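Local coordinates for protein sphingomyelinase-c (Listeria ivanovii, PDB 1ZWX) that is a bacterial sphingomyelinase-c, SmcL, built on the DNase I-like fold of the endonuclease/exonuclease/phosphatase family, at residues A[144-149]-A[186-191]; A[211-216]-A[252-257]. All blocks are in the same frame, centred on the assembly; numbering follows the deposited sequence.

Both contacts lie on the same side of the chain's centre, their own centres about 10 Å apart, within one domain of the endonuclease/exonuclease/phosphatase family. They come in series: interaction 1 closes the beta-alpha-beta unit of strand 143-151, helix 161-182 and strand 189-193, and interaction 2 then ties the end of helix 203-212 to the loop after strand 248-252. The shared element is one six-stranded mixed sheet, where 189-193 sits between 143-151 and the outermost strand 248-252. Ile190 O probably accepts from Glu253 N at 2.9 Å, so the chain leaving edge strand 248-252 stays bonded to strand 189-193, and through the 252-257 loop the end of helix 203-212 is joined to this sheet.

Interaction 1 of 2, residues A[144-149]-A[186-191]; sequences PYHIIG and KDEIIF
His146 has its CG anti to the carbonyl carbon (chi1 -55°), and Glu188 likewise sets CG beside the backbone N before running extended beyond it, so imidazole and carboxylate meet tip to edge. They do so at one end of the parallel strand pair of a beta-alpha-beta crossover, in which helix 161-182 joins strand 143-151 to strand 189-193 in this DNase I-like fold. His146 NE2 donates to Glu188 OE2 at 2.7 Å, nearly straight at 166° and almost in the ring plane. The oxygen offers its anti lone pair, with ring and carboxylate nearly coplanar. Tyr135 OH holds ND1 at the other nitrogen, so both ring nitrogens are engaged and the rotation of the ring is fixed; the nearby carboxylate would tend to favour a protonated imidazole. Pro144 crosses the acid at about a right angle, its CG 3.4 Å from Glu188 CD.

Along the backbone the bonds zigzag. His146 N reaches Ile189 O at 3.1 Å, somewhat bent but in the carbonyl plane, whereas Phe191 N to His146 O and Ile148 N to Phe191 O are both 2.8 Å, with the donor above the carbonyl plane.

The sheet face bearing Tyr145, Ile147, Ile189 and Phe191 is largely apolar. Tyr145 and Phe191 lie side by side, and Phe191 CE1 comes to the edge of the tyrosine ring; Phe11 packs against both rings, and Tyr145 OH is bonded to Pro8 O. On the other face Ile148 and Ile190 rest against helix 161-182, the connecting helix of the crossover. Ile189 puts CG1 anti to the backbone N (chi1 -170°), which places CG2 on the side flanked by both N and the carbonyl carbon, where it touches Tyr145 CD1 at 3.5 Å.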
loop_
_atom_site.group_PDB
_atom_site.type_symbol
_atom_site.label_atom_id
_atom_site.label_comp_id
_atom_site.label_asym_id
_atom_site.label_seq_id
_atom_site.Cartn_x
_atom_site.Cartn_y
_atom_site.Cartn_z
ATOM N N PRO A 144 -9.548 -19.606 4.525
ATOM C CA PRO A 144 -8.363 -18.770 4.740
ATOM C C PRO A 144 -7.980 -17.891 3.547
ATOM O O PRO A 144 -8.155 -18.275 2.351
ATOM C CB PRO A 144 -7.275 -19.787 5.037
ATOM C CG PRO A 144 -7.732 -21.077 4.279
ATOM C CD PRO A 144 -9.211 -20.968 4.044
ATOM N N TYR A 145 -7.459 -16.705 3.870
ATOM C CA TYR A 145 -6.977 -15.762 2.852
ATOM C C TYR A 145 -5.697 -15.171 3.399
ATOM O O TYR A 145 -5.609 -14.878 4.593
ATOM C CB TYR A 145 -7.990 -14.663 2.514
ATOM C CG TYR A 145 -9.275 -15.158 1.904
ATOM C CD1 TYR A 145 -9.494 -15.106 0.543
ATOM C CD2 TYR A 145 -10.292 -15.683 2.716
ATOM C CE1 TYR A 145 -10.710 -15.581 -0.024
ATOM C CE2 TYR A 145 -11.484 -16.150 2.172
ATOM C CZ TYR A 145 -11.698 -16.094 0.825
ATOM O OH TYR A 145 -12.893 -16.565 0.334
ATOM N N HIS A 146 -4.671 -15.094 2.541
ATOM C CA HIS A 146 -3.338 -14.622 2.942
ATOM C C HIS A 146 -3.088 -13.304 2.206
ATOM O O HIS A 146 -3.328 -13.197 0.992
ATOM C CB HIS A 146 -2.244 -15.667 2.629
ATOM C CG HIS A 146 -2.508 -17.019 3.235
ATOM N ND1 HIS A 146 -1.888 -17.441 4.387
ATOM C CD2 HIS A 146 -3.339 -18.027 2.859
ATOM C CE1 HIS A 146 -2.312 -18.663 4.693
ATOM N NE2 HIS A 146 -3.175 -19.046 3.770
ATOM N N ILE A 147 -2.666 -12.277 2.954
ATOM C CA ILE A 147 -2.513 -10.939 2.358
ATOM C C ILE A 147 -1.174 -10.395 2.811
ATOM O O ILE A 147 -0.866 -10.405 4.012
ATOM C CB ILE A 147 -3.623 -9.930 2.762
ATOM C CG1 ILE A 147 -4.998 -10.385 2.265
ATOM C CG2 ILE A 147 -3.317 -8.530 2.195
ATOM C CD1 ILE A 147 -5.771 -11.196 3.363
ATOM N N ILE A 148 -0.373 -9.982 1.825
ATOM C CA ILE A 148 0.882 -9.283 2.081
ATOM C C ILE A 148 0.694 -7.859 1.565
ATOM O O ILE A 148 0.340 -7.650 0.386
ATOM C CB ILE A 148 2.076 -10.016 1.425
ATOM C CG1 ILE A 148 2.319 -11.314 2.209
ATOM C CG2 ILE A 148 3.338 -9.082 1.359
ATOM C CD1 ILE A 148 3.356 -12.244 1.609
ATOM N N GLY A 149 0.869 -6.897 2.478
ATOM C CA GLY A 149 0.761 -5.461 2.165
ATOM C C GLY A 149 2.179 -4.891 2.262
ATOM O O GLY A 149 2.933 -5.231 3.171
ATOM N N LYS A 186 -0.981 -24.910 -1.236
ATOM C CA LYS A 186 -1.214 -24.388 -2.572
ATOM C C LYS A 186 -2.673 -24.158 -2.873
ATOM O O LYS A 186 -2.996 -23.392 -3.776
ATOM C CB LYS A 186 -0.579 -25.318 -3.627
ATOM C CG LYS A 186 0.892 -25.613 -3.329
ATOM C CD LYS A 186 1.707 -24.323 -3.306
ATOM C CE LYS A 186 3.184 -24.563 -3.570
ATOM N NZ LYS A 186 3.846 -23.316 -4.027
ATOM N N ASP A 187 -3.565 -24.841 -2.147
ATOM C CA ASP A 187 -4.985 -24.632 -2.371
ATOM C C ASP A 187 -5.499 -23.393 -1.612
ATOM O O ASP A 187 -6.677 -23.111 -1.643
ATOM C CB ASP A 187 -5.839 -25.877 -2.041
ATOM C CG ASP A 187 -5.613 -26.393 -0.635
ATOM O OD1 ASP A 187 -5.107 -25.652 0.237
ATOM O OD2 ASP A 187 -5.979 -27.561 -0.365
ATOM N N GLU A 188 -4.590 -22.633 -1.000
ATOM C CA GLU A 188 -4.964 -21.350 -0.375
ATOM C C GLU A 188 -4.425 -20.130 -1.146
ATOM O O GLU A 188 -3.314 -20.182 -1.679
ATOM C CB GLU A 188 -4.494 -21.349 1.074
ATOM C CG GLU A 188 -5.210 -22.401 1.891
ATOM C CD GLU A 188 -4.741 -22.503 3.326
ATOM O OE1 GLU A 188 -5.070 -23.539 3.928
ATOM O OE2 GLU A 188 -4.078 -21.592 3.896
ATOM N N ILE A 189 -5.203 -19.051 -1.192
ATOM C CA ILE A 189 -4.855 -17.889 -2.004
ATOM C C ILE A 189 -3.939 -16.909 -1.241
ATOM O O ILE A 189 -4.093 -16.706 -0.036
ATOM C CB ILE A 189 -6.110 -17.183 -2.534
ATOM C CG1 ILE A 189 -5.754 -16.110 -3.588
ATOM C CG2 ILE A 189 -6.972 -16.621 -1.340
ATOM C CD1 ILE A 189 -6.893 -15.663 -4.526
ATOM N N ILE A 190 -2.971 -16.333 -1.973
ATOM C CA ILE A 190 -2.069 -15.300 -1.443
ATOM C C ILE A 190 -2.194 -14.066 -2.342
ATOM O O ILE A 190 -2.096 -14.152 -3.588
ATOM C CB ILE A 190 -0.600 -15.756 -1.394
ATOM C CG1 ILE A 190 -0.460 -17.090 -0.681
ATOM C CG2 ILE A 190 0.305 -14.654 -0.754
ATOM C CD1 ILE A 190 0.955 -17.647 -0.702
ATOM N N PHE A 191 -2.435 -12.925 -1.692
ATOM C CA PHE A 191 -2.465 -11.633 -2.361
ATOM C C PHE A 191 -1.227 -10.839 -1.915
ATOM O O PHE A 191 -0.743 -10.978 -0.780
ATOM C CB PHE A 191 -3.696 -10.830 -1.977
ATOM C CG PHE A 191 -5.011 -11.472 -2.332
ATOM C CD1 PHE A 191 -5.693 -12.244 -1.396
ATOM C CD2 PHE A 191 -5.597 -11.235 -3.574
ATOM C CE1 PHE A 191 -6.943 -12.810 -1.711
ATOM C CE2 PHE A 191 -6.844 -11.794 -3.901
ATOM C CZ PHE A 191 -7.524 -12.565 -2.937
#

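Interaction 2 of 2, residues A[211-216]-A[252-257]; sequences LLNVSS and VENGHA
Two direct hydrogen bonds cross between 211-216 and 252-257, and both come from Asn254. Its backbone N meets Asn213 O at 2.8 Å, nearly along the C=O axis. Its side chain, with CG anti to the carbonyl carbon (chi1 -78°), carries ND2 to Ser215 OG at 2.9 Å, close to the amide plane.

Two waters add further bridges. One molecule donates to Val252 O and to Asn254 OD1 while accepting from Ser215 N, so both ends of the Asn254 amide are tied to Ser215. A second accepts from Val252 N and donates to Ser215 O.

In the DNase I-like fold the contact lies where helix 203-212 ends, Asn213 leaving it with positive phi (59°), and where a type I beta turn from Glu253 to His256 follows edge strand 248-252.

Within that turn one carboxylate oxygen of Glu253 accepts two bent bonds. The side chain, bent at chi2 (-98°), has OE1 taking both Gly255 N and His256 ND1, the latter at 2.8 Å and each from above the carboxylate plane; OE2 is held by Gln176 of helix 161-182.

In van der Waals contact, Val214 CG1 lies 3.6 Å from Val252 O and 4.0 Å from Glu253 CA.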
loop_
_atom_site.group_PDB
_atom_site.type_symbol
_atom_site.label_atom_id
_atom_site.label_comp_id
_atom_site.label_asym_id
_atom_site.label_seq_id
_atom_site.Cartn_x
_atom_site.Cartn_y
_atom_site.Cartn_z
ATOM N N LEU A 211 9.766 -11.898 -10.199
ATOM C CA LEU A 211 10.390 -11.885 -8.872
ATOM C C LEU A 211 9.355 -12.131 -7.759
ATOM O O LEU A 211 9.683 -12.737 -6.751
ATOM C CB LEU A 211 11.052 -10.530 -8.610
ATOM C CG LEU A 211 12.347 -10.247 -9.399
ATOM C CD1 LEU A 211 12.732 -8.755 -9.341
ATOM C CD2 LEU A 211 13.451 -11.090 -8.843
ATOM N N LEU A 212 8.161 -11.599 -7.943
ATOM C CA LEU A 212 7.024 -11.823 -6.997
ATOM C C LEU A 212 6.220 -13.061 -7.357
ATOM O O LEU A 212 5.347 -13.491 -6.569
ATOM C CB LEU A 212 6.067 -10.632 -7.018
ATOM C CG LEU A 212 6.545 -9.305 -6.381
ATOM C CD1 LEU A 212 5.421 -8.288 -6.456
ATOM C CD2 LEU A 212 7.037 -9.493 -4.931
ATOM N N ASN A 213 6.476 -13.620 -8.548
ATOM C CA ASN A 213 5.699 -14.768 -9.065
ATOM C C ASN A 213 4.198 -14.439 -9.179
ATOM O O ASN A 213 3.353 -15.112 -8.581
ATOM C CB ASN A 213 5.950 -16.011 -8.174
ATOM C CG ASN A 213 5.397 -17.299 -8.791
ATOM O OD1 ASN A 213 4.984 -18.239 -8.073
ATOM N ND2 ASN A 213 5.340 -17.336 -10.097
ATOM N N VAL A 214 3.872 -13.390 -9.927
ATOM C CA VAL A 214 2.505 -12.929 -10.081
ATOM C C VAL A 214 2.278 -12.631 -11.555
ATOM O O VAL A 214 3.246 -12.519 -12.309
ATOM C CB VAL A 214 2.213 -11.643 -9.209
ATOM C CG1 VAL A 214 2.447 -11.933 -7.730
ATOM C CG2 VAL A 214 3.077 -10.448 -9.658
ATOM N N SER A 215 1.017 -12.485 -11.959
ATOM C CA SER A 215 0.660 -12.001 -13.297
ATOM C C SER A 215 -0.145 -10.729 -13.215
ATOM O O SER A 215 -0.684 -10.395 -12.148
ATOM C CB SER A 215 -0.141 -13.053 -14.090
ATOM O OG SER A 215 0.586 -14.265 -14.099
ATOM N N SER A 216 -0.237 -10.026 -14.345
ATOM C CA SER A 216 -1.048 -8.818 -14.418
ATOM C C SER A 216 -2.516 -9.198 -14.198
ATOM O O SER A 216 -2.954 -10.245 -14.713
ATOM C CB SER A 216 -0.911 -8.167 -15.777
ATOM O OG SER A 216 0.399 -7.666 -15.952
ATOM N N VAL A 252 -2.375 -11.497 -7.346
ATOM C CA VAL A 252 -2.542 -12.841 -6.823
ATOM C C VAL A 252 -1.268 -13.618 -7.108
ATOM O O VAL A 252 -0.747 -13.566 -8.234
ATOM C CB VAL A 252 -3.756 -13.531 -7.504
ATOM C CG1 VAL A 252 -3.792 -14.998 -7.091
ATOM C CG2 VAL A 252 -5.059 -12.819 -7.129
ATOM N N GLU A 253 -0.750 -14.309 -6.114
ATOM C CA GLU A 253 0.456 -15.093 -6.298
ATOM C C GLU A 253 0.189 -16.370 -7.125
ATOM O O GLU A 253 -0.814 -17.060 -6.896
ATOM C CB GLU A 253 1.088 -15.428 -4.963
ATOM C CG GLU A 253 2.649 -15.609 -4.999
ATOM C CD GLU A 253 3.094 -17.072 -5.083
ATOM O OE1 GLU A 253 2.235 -17.983 -5.039
ATOM O OE2 GLU A 253 4.314 -17.321 -5.155
ATOM N N ASN A 254 1.110 -16.694 -8.051
ATOM C CA ASN A 254 0.834 -17.727 -9.072
ATOM C C ASN A 254 0.972 -19.166 -8.608
ATOM O O ASN A 254 0.396 -20.063 -9.224
ATOM C CB ASN A 254 1.664 -17.512 -10.363
ATOM C CG ASN A 254 1.090 -16.409 -11.264
ATOM O OD1 ASN A 254 -0.085 -16.048 -11.194
ATOM N ND2 ASN A 254 1.943 -15.858 -12.125
ATOM N N GLY A 255 1.735 -19.415 -7.563
ATOM C CA GLY A 255 1.915 -20.795 -7.124
ATOM C C GLY A 255 0.788 -21.307 -6.217
ATOM O O GLY A 255 0.796 -22.459 -5.796
ATOM N N HIS A 256 -0.174 -20.445 -5.917
ATOM C CA HIS A 256 -1.230 -20.760 -4.959
ATOM C C HIS A 256 -2.585 -20.547 -5.593
ATOM O O HIS A 256 -2.673 -20.253 -6.792
ATOM C CB HIS A 256 -1.040 -19.931 -3.692
ATOM C CG HIS A 256 0.165 -20.327 -2.920
ATOM N ND1 HIS A 256 1.442 -20.055 -3.356
ATOM C CD2 HIS A 256 0.300 -21.011 -1.764
ATOM C CE1 HIS A 256 2.314 -20.528 -2.485
ATOM N NE2 HIS A 256 1.645 -21.109 -1.506
ATOM N N ALA A 257 -3.658 -20.694 -4.816
ATOM C CA ALA A 257 -4.995 -20.713 -5.401
ATOM C C ALA A 257 -5.350 -19.426 -6.104
ATOM O O ALA A 257 -4.970 -18.337 -5.655
ATOM C CB ALA A 257 -6.053 -21.028 -4.335
HETATM O O HOH W 1 -2.657 -10.651 -10.183
HETATM O O HOH W 2 -1.181 -13.843 -10.707
#